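Local structure of nisin leader peptide-processing serine protease NisP (Lactococcus lactis subsp. lactis, 4MZD) at residues A[257-262]-A[273-278]; A[120-125]-A[132-137]. The protein is a subtilisin-like serine protease of the S8 family that processes the leader peptide of the lantibiotic nisin. One frame throughout, in Å; residues are numbered along the deposited sequence.

Contact 1 (A[257-262]-A[273-278])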
loop_
_atom_site.group_PDB
_atom_site.type_symbol
_atom_site.label_atom_id
_atom_site.label_comp_id
_atom_site.label_asym_id
_atom_site.label_seq_id
_atom_site.Cartn_x
_atom_site.Cartn_y
_atom_site.Cartn_z
ATOM N N GLN A 257 -2.277 3.373 24.423
ATOM C CA GLN A 257 -1.159 3.832 25.235
ATOM C C GLN A 257 0.173 3.561 24.544
ATOM O O GLN A 257 1.090 4.375 24.599
ATOM C CB GLN A 257 -1.175 3.202 26.628
ATOM C CG GLN A 257 -0.071 3.736 27.521
ATOM C CD GLN A 257 -0.199 5.229 27.761
ATOM O OE1 GLN A 257 -1.217 5.700 28.268
ATOM N NE2 GLN A 257 0.832 5.982 27.389
ATOM N N THR A 258 0.269 2.411 23.890
ATOM C CA THR A 258 1.485 2.061 23.176
ATOM C C THR A 258 1.711 3.003 21.993
ATOM O O THR A 258 2.846 3.370 21.694
ATOM C CB THR A 258 1.466 0.591 22.725
ATOM O OG1 THR A 258 1.535 -0.255 23.882
ATOM C CG2 THR A 258 2.647 0.293 21.810
ATOM N N MET A 259 0.628 3.410 21.336
ATOM C CA MET A 259 0.732 4.358 20.227
ATOM C C MET A 259 1.117 5.753 20.723
ATOM O O MET A 259 1.868 6.470 20.063
ATOM C CB MET A 259 -0.569 4.419 19.421
ATOM C CG MET A 259 -0.911 3.127 18.691
ATOM S SD MET A 259 -2.314 3.288 17.548
ATOM C CE MET A 259 -1.494 3.670 15.996
ATOM N N ILE A 260 0.598 6.140 21.883
ATOM C CA ILE A 260 1.003 7.398 22.485
ATOM C C ILE A 260 2.488 7.368 22.853
ATOM O O ILE A 260 3.220 8.319 22.579
ATOM C CB ILE A 260 0.157 7.719 23.724
ATOM C CG1 ILE A 260 -1.242 8.160 23.291
ATOM C CG2 ILE A 260 0.818 8.813 24.562
ATOM C CD1 ILE A 260 -1.264 9.512 22.616
ATOM N N ASN A 261 2.927 6.278 23.472
ATOM C CA ASN A 261 4.337 6.135 23.821
ATOM C C ASN A 261 5.230 6.231 22.592
ATOM O O ASN A 261 6.306 6.824 22.638
ATOM C CB ASN A 261 4.591 4.815 24.549
ATOM C CG ASN A 261 3.932 4.767 25.907
ATOM O OD1 ASN A 261 3.511 5.794 26.442
ATOM N ND2 ASN A 261 3.844 3.571 26.480
ATOM N N PHE A 262 4.777 5.646 21.488
ATOM C CA PHE A 262 5.509 5.734 20.234
ATOM C C PHE A 262 5.583 7.194 19.782
ATOM O O PHE A 262 6.656 7.697 19.461
ATOM C CB PHE A 262 4.855 4.838 19.175
ATOM C CG PHE A 262 5.500 4.916 17.819
ATOM C CD1 PHE A 262 6.566 4.091 17.487
ATOM C CD2 PHE A 262 5.027 5.804 16.867
ATOM C CE1 PHE A 262 7.154 4.164 16.231
ATOM C CE2 PHE A 262 5.609 5.879 15.613
ATOM C CZ PHE A 262 6.671 5.059 15.297
ATOM N N GLY A 273 -4.431 11.788 23.442
ATOM C CA GLY A 273 -5.721 11.513 22.850
ATOM C C GLY A 273 -5.670 10.252 22.005
ATOM O O GLY A 273 -4.682 9.512 22.016
ATOM N N LYS A 274 -6.744 10.005 21.266
ATOM C CA LYS A 274 -6.830 8.842 20.394
ATOM C C LYS A 274 -5.866 8.955 19.221
ATOM O O LYS A 274 -5.857 9.960 18.509
ATOM C CB LYS A 274 -8.260 8.700 19.871
ATOM C CG LYS A 274 -8.470 7.562 18.880
ATOM C CD LYS A 274 -8.283 6.187 19.505
ATOM C CE LYS A 274 -8.570 5.085 18.490
ATOM N NZ LYS A 274 -8.525 3.720 19.088
ATOM N N VAL A 275 -5.070 7.912 19.013
ATOM C CA VAL A 275 -4.158 7.850 17.881
ATOM C C VAL A 275 -4.692 6.866 16.854
ATOM O O VAL A 275 -5.147 5.772 17.202
ATOM C CB VAL A 275 -2.753 7.400 18.319
ATOM C CG1 VAL A 275 -1.795 7.430 17.131
ATOM C CG2 VAL A 275 -2.242 8.287 19.443
ATOM N N VAL A 276 -4.646 7.277 15.589
ATOM C CA VAL A 276 -5.027 6.411 14.479
ATOM C C VAL A 276 -3.913 6.348 13.433
ATOM O O VAL A 276 -3.106 7.274 13.306
ATOM C CB VAL A 276 -6.351 6.867 13.825
ATOM C CG1 VAL A 276 -7.471 6.876 14.853
ATOM C CG2 VAL A 276 -6.200 8.242 13.190
ATOM N N ASP A 277 -3.891 5.232 12.708
ATOM C CA ASP A 277 -3.006 4.976 11.574
ATOM C C ASP A 277 -3.854 5.318 10.345
ATOM O O ASP A 277 -4.810 4.610 10.027
ATOM C CB ASP A 277 -2.607 3.489 11.620
ATOM C CG ASP A 277 -1.477 3.121 10.668
ATOM O OD1 ASP A 277 -1.173 3.916 9.754
ATOM O OD2 ASP A 277 -0.915 2.010 10.830
ATOM N N ALA A 278 -3.547 6.446 9.705
ATOM C CA ALA A 278 -4.364 6.982 8.613
ATOM C C ALA A 278 -3.651 6.922 7.255
ATOM O O ALA A 278 -2.454 7.181 7.175
ATOM C CB ALA A 278 -4.754 8.418 8.929
#

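Contact 2 (A[120-125]-A[132-137])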
loop_
_atom_site.group_PDB
_atom_site.type_symbol
_atom_site.label_atom_id
_atom_site.label_comp_id
_atom_site.label_asym_id
_atom_site.label_seq_id
_atom_site.Cartn_x
_atom_site.Cartn_y
_atom_site.Cartn_z
ATOM N N ASN A 120 0.649 14.359 -11.204
ATOM C CA ASN A 120 1.606 14.693 -10.160
ATOM C C ASN A 120 0.970 15.672 -9.182
ATOM O O ASN A 120 0.562 16.769 -9.581
ATOM C CB ASN A 120 2.847 15.314 -10.783
ATOM C CG ASN A 120 3.849 15.760 -9.749
ATOM O OD1 ASN A 120 3.941 15.183 -8.662
ATOM N ND2 ASN A 120 4.617 16.790 -10.081
ATOM N N LEU A 121 0.875 15.264 -7.916
ATOM C CA LEU A 121 0.303 16.103 -6.864
ATOM C C LEU A 121 1.381 16.740 -5.987
ATOM O O LEU A 121 1.066 17.470 -5.051
ATOM C CB LEU A 121 -0.670 15.304 -5.982
ATOM C CG LEU A 121 -1.949 14.725 -6.600
ATOM C CD1 LEU A 121 -2.697 15.784 -7.388
ATOM C CD2 LEU A 121 -1.680 13.490 -7.473
ATOM N N VAL A 122 2.650 16.465 -6.271
ATOM C CA VAL A 122 3.731 17.045 -5.481
ATOM C C VAL A 122 3.923 18.503 -5.904
ATOM O O VAL A 122 4.183 18.781 -7.071
ATOM C CB VAL A 122 5.052 16.272 -5.667
ATOM C CG1 VAL A 122 6.160 16.925 -4.852
ATOM C CG2 VAL A 122 4.878 14.810 -5.281
ATOM N N PRO A 123 3.774 19.450 -4.962
ATOM C CA PRO A 123 3.889 20.858 -5.352
ATOM C C PRO A 123 5.324 21.242 -5.653
ATOM O O PRO A 123 6.253 20.518 -5.302
ATOM C CB PRO A 123 3.410 21.602 -4.104
ATOM C CG PRO A 123 3.745 20.681 -2.984
ATOM C CD PRO A 123 3.493 19.295 -3.525
ATOM N N LYS A 124 5.501 22.396 -6.285
ATOM C CA LYS A 124 6.831 22.943 -6.480
ATOM C C LYS A 124 7.548 23.033 -5.134
ATOM O O LYS A 124 6.974 23.484 -4.140
ATOM C CB LYS A 124 6.747 24.326 -7.122
ATOM C CG LYS A 124 8.100 24.920 -7.460
ATOM C CD LYS A 124 7.958 26.241 -8.183
ATOM C CE LYS A 124 9.315 26.781 -8.596
ATOM N NZ LYS A 124 9.192 28.104 -9.259
ATOM N N GLY A 125 8.794 22.578 -5.101
ATOM C CA GLY A 125 9.556 22.564 -3.867
ATOM C C GLY A 125 9.370 21.307 -3.035
ATOM O O GLY A 125 10.071 21.118 -2.042
ATOM N N PRO A 132 14.040 21.453 -4.067
ATOM C CA PRO A 132 14.071 22.437 -5.152
ATOM C C PRO A 132 13.940 21.796 -6.534
ATOM O O PRO A 132 13.577 22.486 -7.484
ATOM C CB PRO A 132 15.444 23.104 -4.986
ATOM C CG PRO A 132 16.250 22.149 -4.168
ATOM C CD PRO A 132 15.271 21.484 -3.257
ATOM N N ASP A 133 14.221 20.501 -6.641
ATOM C CA ASP A 133 14.100 19.798 -7.917
ATOM C C ASP A 133 12.645 19.549 -8.328
ATOM O O ASP A 133 12.351 19.362 -9.507
ATOM C CB ASP A 133 14.880 18.480 -7.889
ATOM C CG ASP A 133 16.380 18.687 -7.984
ATOM O OD1 ASP A 133 16.803 19.744 -8.499
ATOM O OD2 ASP A 133 17.136 17.789 -7.554
ATOM N N GLU A 134 11.735 19.547 -7.360
ATOM C CA GLU A 134 10.318 19.338 -7.653
ATOM C C GLU A 134 9.700 20.572 -8.299
ATOM O O GLU A 134 9.713 21.664 -7.720
ATOM C CB GLU A 134 9.554 18.956 -6.388
ATOM C CG GLU A 134 9.908 17.583 -5.880
ATOM C CD GLU A 134 9.498 16.491 -6.846
ATOM O OE1 GLU A 134 8.493 16.675 -7.563
ATOM O OE2 GLU A 134 10.192 15.461 -6.899
ATOM N N THR A 135 9.140 20.382 -9.490
ATOM C CA THR A 135 8.674 21.491 -10.317
ATOM C C THR A 135 7.193 21.829 -10.143
ATOM O O THR A 135 6.765 22.932 -10.482
ATOM C CB THR A 135 8.896 21.183 -11.808
ATOM O OG1 THR A 135 8.102 20.049 -12.170
ATOM C CG2 THR A 135 10.362 20.876 -12.083
ATOM N N GLY A 136 6.408 20.886 -9.631
ATOM C CA GLY A 136 4.967 21.060 -9.590
ATOM C C GLY A 136 4.281 20.778 -10.920
ATOM O O GLY A 136 3.070 20.944 -11.048
ATOM N N ASN A 137 5.044 20.345 -11.915
ATOM C CA ASN A 137 4.467 20.023 -13.217
ATOM C C ASN A 137 3.480 18.864 -13.068
ATOM O O ASN A 137 3.867 17.785 -12.647
ATOM C CB ASN A 137 5.578 19.652 -14.193
ATOM C CG ASN A 137 5.074 19.450 -15.610
ATOM O OD1 ASN A 137 3.985 18.926 -15.832
ATOM N ND2 ASN A 137 5.871 19.868 -16.579
HETATM O O HOH W 1 6.571 18.388 -8.423
#

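Contact 1 (A[257-262]-A[273-278])
Val-275 points its side chain toward the helix and splits it between two consecutive helix residues, Met-259 and Ile-260. The branch CG1, anti to the backbone N (chi1 -176°), lies against Met-259; the other branch, CG2, meets Ile-260. Met-259 also aims at the strand, and the stems of the two side chains touch, CB of Met-259 to CB of Val-275 at 3.9 Å. Beyond that, in one of two modelled conformers, its chain runs out nearly straight to SD, then turns at chi3 (93°), which lays the methyl CE beside Val-275 CG1, 3.9 Å away. In this conformer the sulfur sits 3.8 Å from the carbonyl O of Val-275, a van der Waals approach.

Ile-260 reaches in from the flank of the helix. Its terminal CD1 fits between two neighbours, 3.5 Å from Val-275 CG2 and equally close to the carbonyl O of Gly-273. That same carbonyl, and the N of Val-275, are hydrogen-bonded by the side-chain amide of Asn-256 at the start of the helix, so a polar side chain holds the backbone next to the apolar CD1 contact.

Helix 256-264 crosses strand 275-278 steeply, the short axes 77° apart. The strand pairs antiparallel with 200-210 in the main sheet of the subtilisin-like fold; Tyr-208 of that strand touches Met-259 and Met-210 touches Ile-260. The carboxylate of Asp-277 forms a salt bridge with Arg-488 and accepts hydrogen bonds from Gly-247 N and Asn-302 ND2.

With no hydrogen bond between the two segments, their cohesion comes from buried aliphatic contacts, joined by the Met-259 thioether in one conformer, leaving directional bonding to the residues around them.

Contact 2 (A[120-125]-A[132-137])
Asn-120 and Gly-125 make the two direct hydrogen bonds to segment 132-137. Asn-120 ND2 gives a nearly straight bond to the carbonyl O of Asn-137 at 2.9 Å; that oxygen lies in the amide plane of Asn-120, while ND2 stands above the plane of the Asn-137 carbonyl. Farther along, Gly-125 N donates to Glu-134 O, also at 2.9 Å. Between them Gly-136 packs on the 122-124 backbone, its CA making a CA-H...O contact of 3.5 Å with Val-122 O.

A water fills the centre with four bonds: it accepts from Asn-120 ND2 and Gly-136 N and donates to Val-122 O and to Glu-134 OE1 at 2.7 Å. Both segments belong to the connection of the subtilisin-like fold between strand 117-120 and helix 147-156, the helix that begins at the predicted charge-relay His-147.

Two small turns set up the first shell. In an Asx turn, Asn-120 OD1 takes the N-H of Val-122, which together with the two ND2 bonds limits the amide's rotation; in an ST turn, Thr-135 OG1 takes that of Asn-137. Glu-134 bends at chi2 (-65°), bringing its carboxylate across Val-122 CG1, and salt bridges to Arg-174 and Lys-144 hold it there.

Both contacts join pieces close in sequence within the subtilisin-like fold, but they share no element, and their nearest atoms are about 16 Å apart. Contact 1 is buried and sets a helix against a strand of the main sheet; contact 2 is partly buried and ties together two irregular parts of one connection, with Lys-124 and Thr-135 exposed at its border. Their chemistry follows: mainly aliphatic contacts in the first, backbone and amide hydrogen bonds round a shared water in the second. Asp-277 pairs with Arg-488, Glu-134 with Arg-174 and Lys-144. The side chain of Asp-277 is about 11 Å from that of Ser-353, and that of Val-122 about 10 Å from that of Asp-100, both predicted charge-relay residues.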